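Local coordinates for type III restriction-modification enzyme EcoP15I Mod subunit (Escherichia coli, PDB 4ZCF), which methylates the second adenine of the DNA site 5'-CAGCAG-3' at N6, using S-adenosyl-L-methionine, and together with the Res subunit supports DNA restriction, at residues K75-E80 with P514-K519; D553-T558 with D575-L580. All blocks are in the same frame, centred on the assembly; numbering follows the deposited sequence.

Interaction 1: residues K75-E80 with P514-K519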
loop_
_atom_site.group_PDB
_atom_site.type_symbol
_atom_site.label_atom_id
_atom_site.label_comp_id
_atom_site.label_asym_id
_atom_site.label_seq_id
_atom_site.Cartn_x
_atom_site.Cartn_y
_atom_site.Cartn_z
ATOM N N LYS A 75 -15.035 -5.784 23.459
ATOM C CA LYS A 75 -15.445 -6.376 24.741
ATOM C C LYS A 75 -15.433 -5.274 25.843
ATOM O O LYS A 75 -15.602 -5.586 27.026
ATOM C CB LYS A 75 -14.352 -7.405 25.136
ATOM C CG LYS A 75 -14.692 -8.882 25.011
ATOM C CD LYS A 75 -13.501 -9.704 25.521
ATOM C CE LYS A 75 -13.775 -11.188 25.614
ATOM N NZ LYS A 75 -12.548 -11.964 25.959
ATOM N N THR A 76 -15.135 -4.015 25.466
ATOM C CA THR A 76 -14.958 -2.908 26.398
ATOM C C THR A 76 -15.778 -1.672 26.037
ATOM O O THR A 76 -16.464 -1.623 25.013
ATOM C CB THR A 76 -13.452 -2.512 26.422
ATOM O OG1 THR A 76 -12.994 -2.244 25.093
ATOM C CG2 THR A 76 -12.556 -3.543 27.079
ATOM N N LEU A 77 -15.686 -0.657 26.903
ATOM C CA LEU A 77 -16.257 0.666 26.717
ATOM C C LEU A 77 -15.089 1.677 26.850
ATOM O O LEU A 77 -13.992 1.322 27.282
ATOM C CB LEU A 77 -17.353 0.977 27.761
ATOM C CG LEU A 77 -18.510 -0.011 27.991
ATOM C CD1 LEU A 77 -19.505 0.572 28.983
ATOM C CD2 LEU A 77 -19.262 -0.340 26.690
ATOM N N LEU A 78 -15.357 2.936 26.532
ATOM C CA LEU A 78 -14.399 4.022 26.633
ATOM C C LEU A 78 -14.934 5.122 27.556
ATOM O O LEU A 78 -16.132 5.396 27.582
ATOM C CB LEU A 78 -14.067 4.607 25.242
ATOM C CG LEU A 78 -12.787 5.460 25.172
ATOM C CD1 LEU A 78 -11.564 4.590 25.050
ATOM C CD2 LEU A 78 -12.862 6.471 24.072
ATOM N N ALA A 79 -14.031 5.728 28.323
ATOM C CA ALA A 79 -14.339 6.826 29.218
ATOM C C ALA A 79 -13.152 7.750 29.263
ATOM O O ALA A 79 -12.037 7.335 28.954
ATOM C CB ALA A 79 -14.661 6.315 30.608
ATOM N N GLU A 80 -13.410 9.007 29.658
ATOM C CA GLU A 80 -12.461 10.106 29.808
ATOM C C GLU A 80 -11.764 10.052 31.132
ATOM O O GLU A 80 -12.311 9.519 32.093
ATOM C CB GLU A 80 -13.238 11.424 29.874
ATOM C CG GLU A 80 -13.897 11.886 28.607
ATOM C CD GLU A 80 -14.364 13.316 28.743
ATOM O OE1 GLU A 80 -13.552 14.239 28.503
ATOM O OE2 GLU A 80 -15.536 13.512 29.138
ATOM N N PRO A 514 -14.195 -1.704 31.711
ATOM C CA PRO A 514 -14.901 -3.006 31.635
ATOM C C PRO A 514 -16.354 -2.791 31.230
ATOM O O PRO A 514 -16.911 -1.765 31.620
ATOM C CB PRO A 514 -14.787 -3.566 33.060
ATOM C CG PRO A 514 -14.441 -2.423 33.927
ATOM C CD PRO A 514 -13.689 -1.446 33.081
ATOM N N ASP A 515 -16.933 -3.673 30.378
ATOM C CA ASP A 515 -18.322 -3.499 29.906
ATOM C C ASP A 515 -19.356 -3.916 30.963
ATOM O O ASP A 515 -19.884 -5.027 30.890
ATOM C CB ASP A 515 -18.552 -4.224 28.557
ATOM C CG ASP A 515 -19.939 -4.092 27.925
ATOM O OD1 ASP A 515 -20.811 -3.399 28.512
ATOM O OD2 ASP A 515 -20.151 -4.674 26.847
ATOM N N PHE A 516 -19.674 -3.006 31.910
ATOM C CA PHE A 516 -20.614 -3.230 33.027
ATOM C C PHE A 516 -22.049 -3.646 32.620
ATOM O O PHE A 516 -22.734 -4.285 33.414
ATOM C CB PHE A 516 -20.641 -2.017 33.992
ATOM C CG PHE A 516 -21.246 -0.777 33.383
ATOM C CD1 PHE A 516 -22.625 -0.592 33.363
ATOM C CD2 PHE A 516 -20.444 0.190 32.795
ATOM C CE1 PHE A 516 -23.190 0.524 32.744
ATOM C CE2 PHE A 516 -21.010 1.310 32.181
ATOM C CZ PHE A 516 -22.381 1.467 32.157
ATOM N N ARG A 517 -22.486 -3.276 31.399
ATOM C CA ARG A 517 -23.819 -3.541 30.834
ATOM C C ARG A 517 -23.941 -4.915 30.147
ATOM O O ARG A 517 -24.967 -5.194 29.508
ATOM C CB ARG A 517 -24.194 -2.424 29.850
ATOM N N ALA A 518 -22.907 -5.771 30.275
ATOM C CA ALA A 518 -22.906 -7.088 29.633
ATOM C C ALA A 518 -23.514 -8.209 30.482
ATOM O O ALA A 518 -23.430 -8.180 31.712
ATOM C CB ALA A 518 -21.502 -7.458 29.170
ATOM N N LYS A 519 -24.131 -9.195 29.798
ATOM C CA LYS A 519 -24.785 -10.375 30.374
ATOM C C LYS A 519 -24.545 -11.613 29.493
ATOM O O LYS A 519 -24.423 -11.477 28.274
ATOM C CB LYS A 519 -26.281 -10.119 30.503
#
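The strand at residues 76-80 is an outermost strand of the large mixed sheet in the Rossmann-like methyltransferase fold. It runs antiparallel to strand 508-514, and the contact lies where that neighbour gives out and its chain curls through an inverse gamma turn centred on Asp515 into a type I turn from Asp515 to Ala518. No hydrogen bond joins 75-80 to 514-519; the pairing of the two strands is carried farther back, between Leu77 and Met513 and between Ala79 and Gln511.

The tight part is built round Leu77, which points at the turn. With its CG anti to the carbonyl carbon (chi1 -51°), the side chain splits over two neighbours. CD1 goes to the Phe516 ring, 3.6 Å from Phe516 CE2, the two side chains crossing at about a right angle. CD2 rests beside the Asp515 carboxylate, 3.9 Å from Asp515 OD1, while Leu77 CG lies 4.0 Å from Asp515 CA. Helix 539-552 completes this packing: Thr548 touches Leu77, and Gln541 and Leu545 touch Phe516.

Toward Lys75 and Pro514 things loosen into solvent. The extended Lys75 side chain leads away from the turn, and the closest approach there is Lys75 O to Asp515 CB at 3.6 Å. Thr76 turns its side chain to the other face of the strand, where OG1 bonds to Glu104 and His108.

The turn itself holds through Ala518 N bonding to Asp515 O at 3.2 Å. Asp515 has CG anti to its own backbone N (chi1 -178°), which carries the carboxylate alongside Leu77 and lets OD1 accept a weak hydrogen bond from Arg517 N, 3.3 Å long and bent to 130°.

Interaction 2: residues D553-T558 with D575-L580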
loop_
_atom_site.group_PDB
_atom_site.type_symbol
_atom_site.label_atom_id
_atom_site.label_comp_id
_atom_site.label_asym_id
_atom_site.label_seq_id
_atom_site.Cartn_x
_atom_site.Cartn_y
_atom_site.Cartn_z
ATOM N N ASP A 553 -21.637 6.167 17.740
ATOM C CA ASP A 553 -22.534 6.910 16.855
ATOM C C ASP A 553 -21.824 7.666 15.736
ATOM O O ASP A 553 -22.499 8.251 14.894
ATOM C CB ASP A 553 -23.501 7.825 17.655
ATOM C CG ASP A 553 -24.692 7.101 18.283
ATOM O OD1 ASP A 553 -25.322 6.277 17.586
ATOM O OD2 ASP A 553 -25.035 7.414 19.437
ATOM N N GLY A 554 -20.486 7.658 15.745
ATOM C CA GLY A 554 -19.665 8.263 14.700
ATOM C C GLY A 554 -19.061 9.621 14.955
ATOM O O GLY A 554 -18.487 10.214 14.035
ATOM N N SER A 555 -19.188 10.141 16.184
ATOM C CA SER A 555 -18.642 11.464 16.522
ATOM C C SER A 555 -17.187 11.349 17.005
ATOM O O SER A 555 -16.892 10.502 17.851
ATOM C CB SER A 555 -19.510 12.182 17.563
ATOM O OG SER A 555 -20.879 11.805 17.520
ATOM N N LEU A 556 -16.293 12.214 16.483
ATOM C CA LEU A 556 -14.864 12.256 16.848
ATOM C C LEU A 556 -14.713 12.630 18.315
ATOM O O LEU A 556 -15.475 13.478 18.794
ATOM C CB LEU A 556 -14.090 13.305 16.013
ATOM C CG LEU A 556 -14.284 13.357 14.500
ATOM C CD1 LEU A 556 -13.920 14.742 13.966
ATOM C CD2 LEU A 556 -13.479 12.284 13.794
ATOM N N LEU A 557 -13.698 12.062 19.017
ATOM C CA LEU A 557 -13.446 12.382 20.437
ATOM C C LEU A 557 -13.166 13.862 20.719
ATOM O O LEU A 557 -13.177 14.273 21.873
ATOM C CB LEU A 557 -12.380 11.467 21.075
ATOM C CG LEU A 557 -12.680 9.964 21.057
ATOM C CD1 LEU A 557 -11.483 9.151 21.531
ATOM C CD2 LEU A 557 -13.899 9.630 21.903
ATOM N N THR A 558 -12.976 14.661 19.672
ATOM C CA THR A 558 -12.717 16.103 19.774
ATOM C C THR A 558 -14.004 16.938 19.706
ATOM O O THR A 558 -14.004 18.075 20.185
ATOM C CB THR A 558 -11.629 16.553 18.774
ATOM O OG1 THR A 558 -12.022 16.219 17.430
ATOM C CG2 THR A 558 -10.263 15.976 19.108
ATOM N N ASP A 575 -23.061 16.354 17.734
ATOM C CA ASP A 575 -23.084 16.129 16.289
ATOM C C ASP A 575 -24.482 15.718 15.796
ATOM O O ASP A 575 -24.665 14.605 15.293
ATOM C CB ASP A 575 -21.968 15.134 15.860
ATOM C CG ASP A 575 -21.561 15.142 14.387
ATOM O OD1 ASP A 575 -21.818 16.161 13.697
ATOM O OD2 ASP A 575 -20.931 14.152 13.938
ATOM N N GLY A 576 -25.456 16.614 15.992
ATOM C CA GLY A 576 -26.843 16.422 15.576
ATOM C C GLY A 576 -27.668 15.406 16.348
ATOM O O GLY A 576 -28.884 15.355 16.163
ATOM N N ARG A 577 -27.036 14.565 17.195
ATOM C CA ARG A 577 -27.777 13.578 17.977
ATOM C C ARG A 577 -27.977 13.980 19.443
ATOM O O ARG A 577 -27.050 14.505 20.069
ATOM C CB ARG A 577 -27.277 12.122 17.781
ATOM C CG ARG A 577 -25.802 11.935 17.470
ATOM C CD ARG A 577 -25.552 11.206 16.160
ATOM N NE ARG A 577 -24.116 11.030 15.912
ATOM C CZ ARG A 577 -23.437 11.555 14.891
ATOM N NH1 ARG A 577 -24.057 12.304 13.984
ATOM N NH2 ARG A 577 -22.136 11.331 14.766
ATOM N N LEU A 578 -29.209 13.779 19.972
ATOM C CA LEU A 578 -29.577 14.127 21.353
ATOM C C LEU A 578 -29.728 12.898 22.242
ATOM O O LEU A 578 -30.486 11.995 21.921
ATOM C CB LEU A 578 -30.838 15.002 21.383
ATOM C CG LEU A 578 -31.385 15.398 22.759
ATOM C CD1 LEU A 578 -30.670 16.635 23.325
ATOM C CD2 LEU A 578 -32.877 15.647 22.687
ATOM N N TYR A 579 -29.022 12.883 23.378
ATOM C CA TYR A 579 -29.020 11.758 24.316
ATOM C C TYR A 579 -29.871 11.964 25.562
ATOM O O TYR A 579 -29.713 12.952 26.278
ATOM C CB TYR A 579 -27.576 11.365 24.689
ATOM C CG TYR A 579 -26.753 10.980 23.484
ATOM C CD1 TYR A 579 -26.182 11.954 22.661
ATOM C CD2 TYR A 579 -26.593 9.646 23.124
ATOM C CE1 TYR A 579 -25.450 11.604 21.527
ATOM C CE2 TYR A 579 -25.871 9.286 21.988
ATOM C CZ TYR A 579 -25.308 10.269 21.191
ATOM O OH TYR A 579 -24.606 9.918 20.073
ATOM N N LEU A 580 -30.761 11.012 25.832
ATOM C CA LEU A 580 -31.593 11.040 27.033
ATOM C C LEU A 580 -31.309 9.763 27.811
ATOM O O LEU A 580 -31.917 8.724 27.547
ATOM C CB LEU A 580 -33.099 11.224 26.737
ATOM C CG LEU A 580 -33.534 12.216 25.673
ATOM C CD1 LEU A 580 -35.010 12.076 25.390
ATOM C CD2 LEU A 580 -33.199 13.633 26.045
#
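Asp553 comes just as helix 539-552 ends, and its side chain reaches across to strand 577-580, the middle strand of the five-stranded C-terminal sheet. Its CB lies 3.4 Å from Tyr579 OH and 3.7 Å from Arg577 NE, so the base of the side chain already touches both. CG lies anti to the carbonyl carbon (chi1 -79°), bringing the carboxylate tip to tip with Tyr579. OD1 forms a salt bridge with Lys607. OD2 accepts the hydrogen bond of Tyr579 OH at 2.6 Å and is also paired with Arg643. It lies at the edge of the tyrosine ring, near the ring plane, but the hydroxyl meets it 32° out of the carboxylate plane. With two cationic partners and a hydroxyl, this buried carboxylate is probably held ionised. A phenylalanine in place of Tyr579, lacking the hydroxyl, would probably leave the Asp553 carboxylate less firmly placed, dependent on Lys607 and Arg643.

Arg577 runs past the helix end toward Ser555, where NH2 comes 3.1 Å from Ser555 OG, an oxygen that bonds to Cys550 O. The same NH2 makes a salt bridge, at 3.2 Å with weak hydrogen-bond geometry, to Asp575 OD2, whereas NH1 pairs with Glu134 of the neighbouring EcoP15I restriction endonuclease chain. Gly554, with positive phi, brings the backbone past the guanidinium edge. That glycine closes the helix in a Schellman motif, here a helix C-terminus docked on the central strand of an alpha/beta sheet.

How the interactions relate
Helix 539-552 ties the two contacts together: its side packs on Leu77 and Phe516 in interaction 1, and its C-terminal end opens interaction 2. Interaction 1 is a surface contact at the rim of the methyltransferase sheet, held by van der Waals packing, with no hydrogen bond between its segments. Interaction 2 is buried in the C-terminal domain and largely polar, its charges shared with two other strands of the sheet, 607-611 and 639-643, and with the restriction endonuclease chain. Although their centres are about 18 Å apart, they touch directly, Leu78 CD2 meeting Leu557 CD1 at 3.9 Å, so the outer methyltransferase strand abuts the loop that leaves the helix.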